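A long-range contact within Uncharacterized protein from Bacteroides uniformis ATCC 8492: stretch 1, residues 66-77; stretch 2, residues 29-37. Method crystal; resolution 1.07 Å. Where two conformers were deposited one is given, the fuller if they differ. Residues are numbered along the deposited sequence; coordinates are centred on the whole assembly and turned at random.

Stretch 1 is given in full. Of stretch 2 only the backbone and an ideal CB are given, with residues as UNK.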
# COMPACT_ATOMS: atom_id res chain seq x y z
N ALA A 66 -10.25 10.12 16.10
CA ALA A 66 -10.02 8.68 15.99
C ALA A 66 -9.53 8.30 14.60
O ALA A 66 -8.65 7.47 14.48
CB ALA A 66 -11.29 7.92 16.34
N PHE A 67 -10.08 8.92 13.57
CA PHE A 67 -9.60 8.71 12.19
C PHE A 67 -8.11 9.06 12.10
O PHE A 67 -7.32 8.29 11.58
CB PHE A 67 -10.40 9.54 11.18
CG PHE A 67 -9.82 9.53 9.80
CD1 PHE A 67 -10.04 8.46 8.94
CD2 PHE A 67 -9.02 10.57 9.36
CE1 PHE A 67 -9.51 8.44 7.68
CE2 PHE A 67 -8.48 10.55 8.10
CZ PHE A 67 -8.73 9.48 7.25
N ALA A 68 -7.74 10.23 12.61
CA ALA A 68 -6.36 10.67 12.57
C ALA A 68 -5.46 9.72 13.33
O ALA A 68 -4.36 9.41 12.87
CB ALA A 68 -6.25 12.09 13.12
N ASP A 69 -5.90 9.27 14.50
CA ASP A 69 -5.08 8.34 15.28
C ASP A 69 -4.86 7.02 14.52
O ASP A 69 -3.76 6.47 14.55
CB ASP A 69 -5.72 8.06 16.63
CG ASP A 69 -5.57 9.22 17.62
OD1 ASP A 69 -4.77 10.16 17.39
OD2 ASP A 69 -6.27 9.15 18.64
N ASN A 70 -5.89 6.52 13.86
CA ASN A 70 -5.73 5.30 13.07
C ASN A 70 -4.85 5.54 11.86
O ASN A 70 -3.99 4.71 11.55
CB ASN A 70 -7.09 4.74 12.67
CG ASN A 70 -7.73 4.02 13.82
OD1 ASN A 70 -7.05 3.33 14.58
ND2 ASN A 70 -9.03 4.18 13.98
N LEU A 71 -5.01 6.66 11.18
CA LEU A 71 -4.14 6.99 10.06
C LEU A 71 -2.69 7.03 10.50
O LEU A 71 -1.80 6.52 9.81
CB LEU A 71 -4.56 8.30 9.41
CG LEU A 71 -3.72 8.73 8.22
CD1 LEU A 71 -3.83 7.74 7.08
CD2 LEU A 71 -4.12 10.12 7.77
N GLN A 72 -2.43 7.66 11.65
CA GLN A 72 -1.08 7.76 12.17
C GLN A 72 -0.49 6.37 12.46
O GLN A 72 0.69 6.13 12.20
CB GLN A 72 -1.09 8.62 13.41
CG GLN A 72 0.27 8.90 13.99
CD GLN A 72 0.17 9.88 15.14
OE1 GLN A 72 -0.56 10.87 15.03
NE2 GLN A 72 0.87 9.62 16.23
N LYS A 73 -1.30 5.48 13.01
CA LYS A 73 -0.78 4.15 13.32
C LYS A 73 -0.52 3.31 12.07
O LYS A 73 0.34 2.43 12.11
CB LYS A 73 -1.61 3.42 14.37
CG LYS A 73 -2.72 2.56 13.90
CD LYS A 73 -3.34 1.83 15.10
CE LYS A 73 -4.51 0.98 14.70
NZ LYS A 73 -4.97 0.17 15.88
N ILE A 74 -1.20 3.61 10.97
CA ILE A 74 -0.98 2.96 9.68
C ILE A 74 0.25 3.52 8.98
O ILE A 74 1.03 2.79 8.38
CB ILE A 74 -2.23 3.15 8.80
CG1 ILE A 74 -3.41 2.37 9.36
CG2 ILE A 74 -1.96 2.74 7.35
CD1 ILE A 74 -4.75 2.87 8.86
N ARG A 75 0.40 4.83 9.00
CA ARG A 75 1.37 5.50 8.15
C ARG A 75 2.78 5.52 8.75
O ARG A 75 3.76 5.57 8.00
CB ARG A 75 0.90 6.93 7.84
CG ARG A 75 1.89 7.75 7.04
CD ARG A 75 1.31 9.05 6.56
NE ARG A 75 0.24 8.84 5.60
CZ ARG A 75 -0.66 9.75 5.27
NH1 ARG A 75 -0.61 10.97 5.80
NH2 ARG A 75 -1.62 9.42 4.41
N TYR A 76 2.88 5.51 10.08
CA TYR A 76 4.14 5.65 10.80
C TYR A 76 4.48 4.39 11.55
O TYR A 76 3.61 3.68 12.07
CB TYR A 76 4.08 6.85 11.76
CG TYR A 76 3.95 8.14 10.99
CD1 TYR A 76 5.06 8.76 10.44
CD2 TYR A 76 2.70 8.71 10.75
CE1 TYR A 76 4.94 9.90 9.67
CE2 TYR A 76 2.57 9.85 9.99
CZ TYR A 76 3.69 10.45 9.47
OH TYR A 76 3.55 11.58 8.70
N ARG A 77 5.78 4.13 11.66
CA ARG A 77 6.30 2.97 12.36
C ARG A 77 5.84 2.98 13.82
O ARG A 77 6.19 3.90 14.58
CB ARG A 77 7.82 2.99 12.26
CG ARG A 77 8.56 1.81 12.88
CD ARG A 77 10.09 1.86 12.58
NE ARG A 77 10.32 1.71 11.14
CZ ARG A 77 10.62 2.69 10.28
NH1 ARG A 77 10.83 3.93 10.70
NH2 ARG A 77 10.71 2.43 8.99
N UNK A 29 9.02 20.02 9.20
CA UNK A 29 9.04 18.75 9.90
C UNK A 29 7.99 17.79 9.37
O UNK A 29 6.93 18.20 8.89
CB UNK A 29 8.83 18.97 11.40
N UNK A 30 8.26 16.50 9.48
CA UNK A 30 7.27 15.48 9.18
C UNK A 30 6.15 15.57 10.20
O UNK A 30 6.39 15.45 11.41
CB UNK A 30 7.90 14.08 9.18
N UNK A 31 4.94 15.81 9.70
CA UNK A 31 3.71 15.89 10.50
C UNK A 31 2.64 15.06 9.81
O UNK A 31 2.77 14.75 8.63
CB UNK A 31 3.25 17.34 10.68
N UNK A 32 1.58 14.73 10.52
CA UNK A 32 0.48 13.98 9.93
C UNK A 32 -0.29 14.86 8.96
O UNK A 32 -0.88 15.85 9.36
CB UNK A 32 -0.45 13.44 11.02
N UNK A 33 -0.28 14.50 7.68
CA UNK A 33 -0.96 15.23 6.63
C UNK A 33 -2.20 14.44 6.21
O UNK A 33 -2.11 13.27 5.85
CB UNK A 33 -0.03 15.48 5.44
N UNK A 34 -3.34 15.10 6.23
CA UNK A 34 -4.59 14.51 5.80
C UNK A 34 -5.11 15.29 4.60
O UNK A 34 -5.49 16.46 4.73
CB UNK A 34 -5.61 14.50 6.94
N UNK A 35 -5.07 14.66 3.43
CA UNK A 35 -5.58 15.26 2.20
C UNK A 35 -6.41 14.22 1.49
O UNK A 35 -5.92 13.48 0.64
CB UNK A 35 -4.45 15.77 1.30
N UNK A 36 -7.68 14.17 1.83
CA UNK A 36 -8.56 13.15 1.28
C UNK A 36 -9.14 13.54 -0.08
O UNK A 36 -9.80 12.71 -0.70
CB UNK A 36 -9.70 12.87 2.26
N UNK A 37 -8.87 14.76 -0.55
CA UNK A 37 -9.37 15.28 -1.82
C UNK A 37 -8.35 15.13 -2.97
O UNK A 37 -8.67 15.42 -4.11
CB UNK A 37 -9.75 16.75 -1.65

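Stretch 1 is a helix through R75, with Y76 the first residue to leave helical angles; stretch 2 is a segment with no regular helix or strand. Position 29 has nothing of stretch 1 within 5.5 Å of its ideal CB, and its phi of -67° would admit almost any residue, proline included. It is P29, which takes no part in the contact.

At position 30 the CA-to-CB bond points toward stretch 1, and the ideal CB lies 5.0 Å from Y76 OH. A hydroxyl at that range invites a polar chain of moderate length, such as Glu, Gln or Asp. The residue is E30; with chi1 t and chi2 p its carboxylate reaches the phenol, and Y76 OH donates a short hydrogen bond to E30 OE2 (2.6 Å), which lies near the plane of the tyrosine ring. Position 31 points away, so stretch 1 sets no demand and many residues would do. It is E31, whose backbone O lies 3.3 Å from Y76 OH.

Position 32 points sideways, its ideal CB 4.8 Å from both Q72 OE1 and Y76 CE2. Between A68, L71, Q72 and Y76 lies a largely apolar groove, suited to Leu, Met or Ile. L32, which has the largest covered area in the contact, bends its end into it: L32 CD1 meets L71 CD2 and Y76 CE2, each at 3.9 Å, while L32 CD2 lies 4.0 Å from A68 CB.

At position 33 the backbone does the polar work: R75 NH1 donates to the carbonyl O of residue 33 at 2.7 Å. The sideways ideal CB, 4.6 Å from R75 NH1, tolerates a compact group, as in Val, Thr or Ile. It is V33, whose CB is its side-chain atom nearest stretch 1, 4.5 Å from R75 NH1; both methyls lie farther off. A water accepts from V33 N and R75 NH1 and donates to Y76 OH.

Position 34, also sideways, has L71 CD2 4.7 Å and F67 CE2 5.0 Å from its ideal CB, calling for a branched or long aliphatic chain. I34 spreads over three helix residues: I34 CG1 packs on L71 CD2 (3.7 Å), CG2 meets the ring edge at F67 CE2 (4.0 Å), and CD1 reaches A68 CB (4.1 Å).

Position 35 points away, and many residues would do; N35 OD1 accepts a hydrogen bond at 3.3 Å from the backbone N of residue 37. Position 36 turns toward the helix but at a distance, leaving room for a modest apolar group. C36 brings SG 4.3 Å from F67 CZ, an oblique sulfur-aromatic approach. Position 37 is out of reach, so many residues would suit; D37 makes no contact with the helix.

Stretch 2, residues 29-37: PEELVINCD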
# COMPACT_ATOMS: atom_id res chain seq x y z
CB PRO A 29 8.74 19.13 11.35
CG PRO A 29 8.03 20.42 11.27
CD PRO A 29 8.62 21.13 10.09
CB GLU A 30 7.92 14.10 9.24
CG GLU A 30 6.96 12.94 8.92
CD GLU A 30 6.63 12.77 7.43
OE1 GLU A 30 7.43 13.18 6.56
OE2 GLU A 30 5.57 12.15 7.14
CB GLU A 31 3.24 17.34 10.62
CG GLU A 31 4.25 18.26 11.31
CD GLU A 31 3.77 19.67 11.54
OE1 GLU A 31 2.80 20.11 10.89
OE2 GLU A 31 4.42 20.36 12.36
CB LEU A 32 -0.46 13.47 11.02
CG LEU A 32 -1.60 12.57 10.54
CD1 LEU A 32 -1.11 11.25 9.99
CD2 LEU A 32 -2.58 12.35 11.67
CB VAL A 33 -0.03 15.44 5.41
CG1 VAL A 33 -0.76 16.07 4.24
CG2 VAL A 33 1.18 16.30 5.81
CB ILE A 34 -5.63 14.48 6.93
CG1 ILE A 34 -5.06 13.71 8.14
CG2 ILE A 34 -6.93 13.84 6.44
CD1 ILE A 34 -5.97 13.68 9.36
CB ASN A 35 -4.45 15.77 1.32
CG ASN A 35 -4.95 16.57 0.13
OD1 ASN A 35 -6.14 16.55 -0.18
ND2 ASN A 35 -4.03 17.29 -0.53
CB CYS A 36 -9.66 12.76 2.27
SG CYS A 36 -9.03 12.09 3.84
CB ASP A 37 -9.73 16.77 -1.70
CG ASP A 37 -10.74 17.07 -0.57
OD1 ASP A 37 -11.52 16.18 -0.16
OD2 ASP A 37 -10.75 18.22 -0.10
O HOH W 1 1.68 12.45 6.80
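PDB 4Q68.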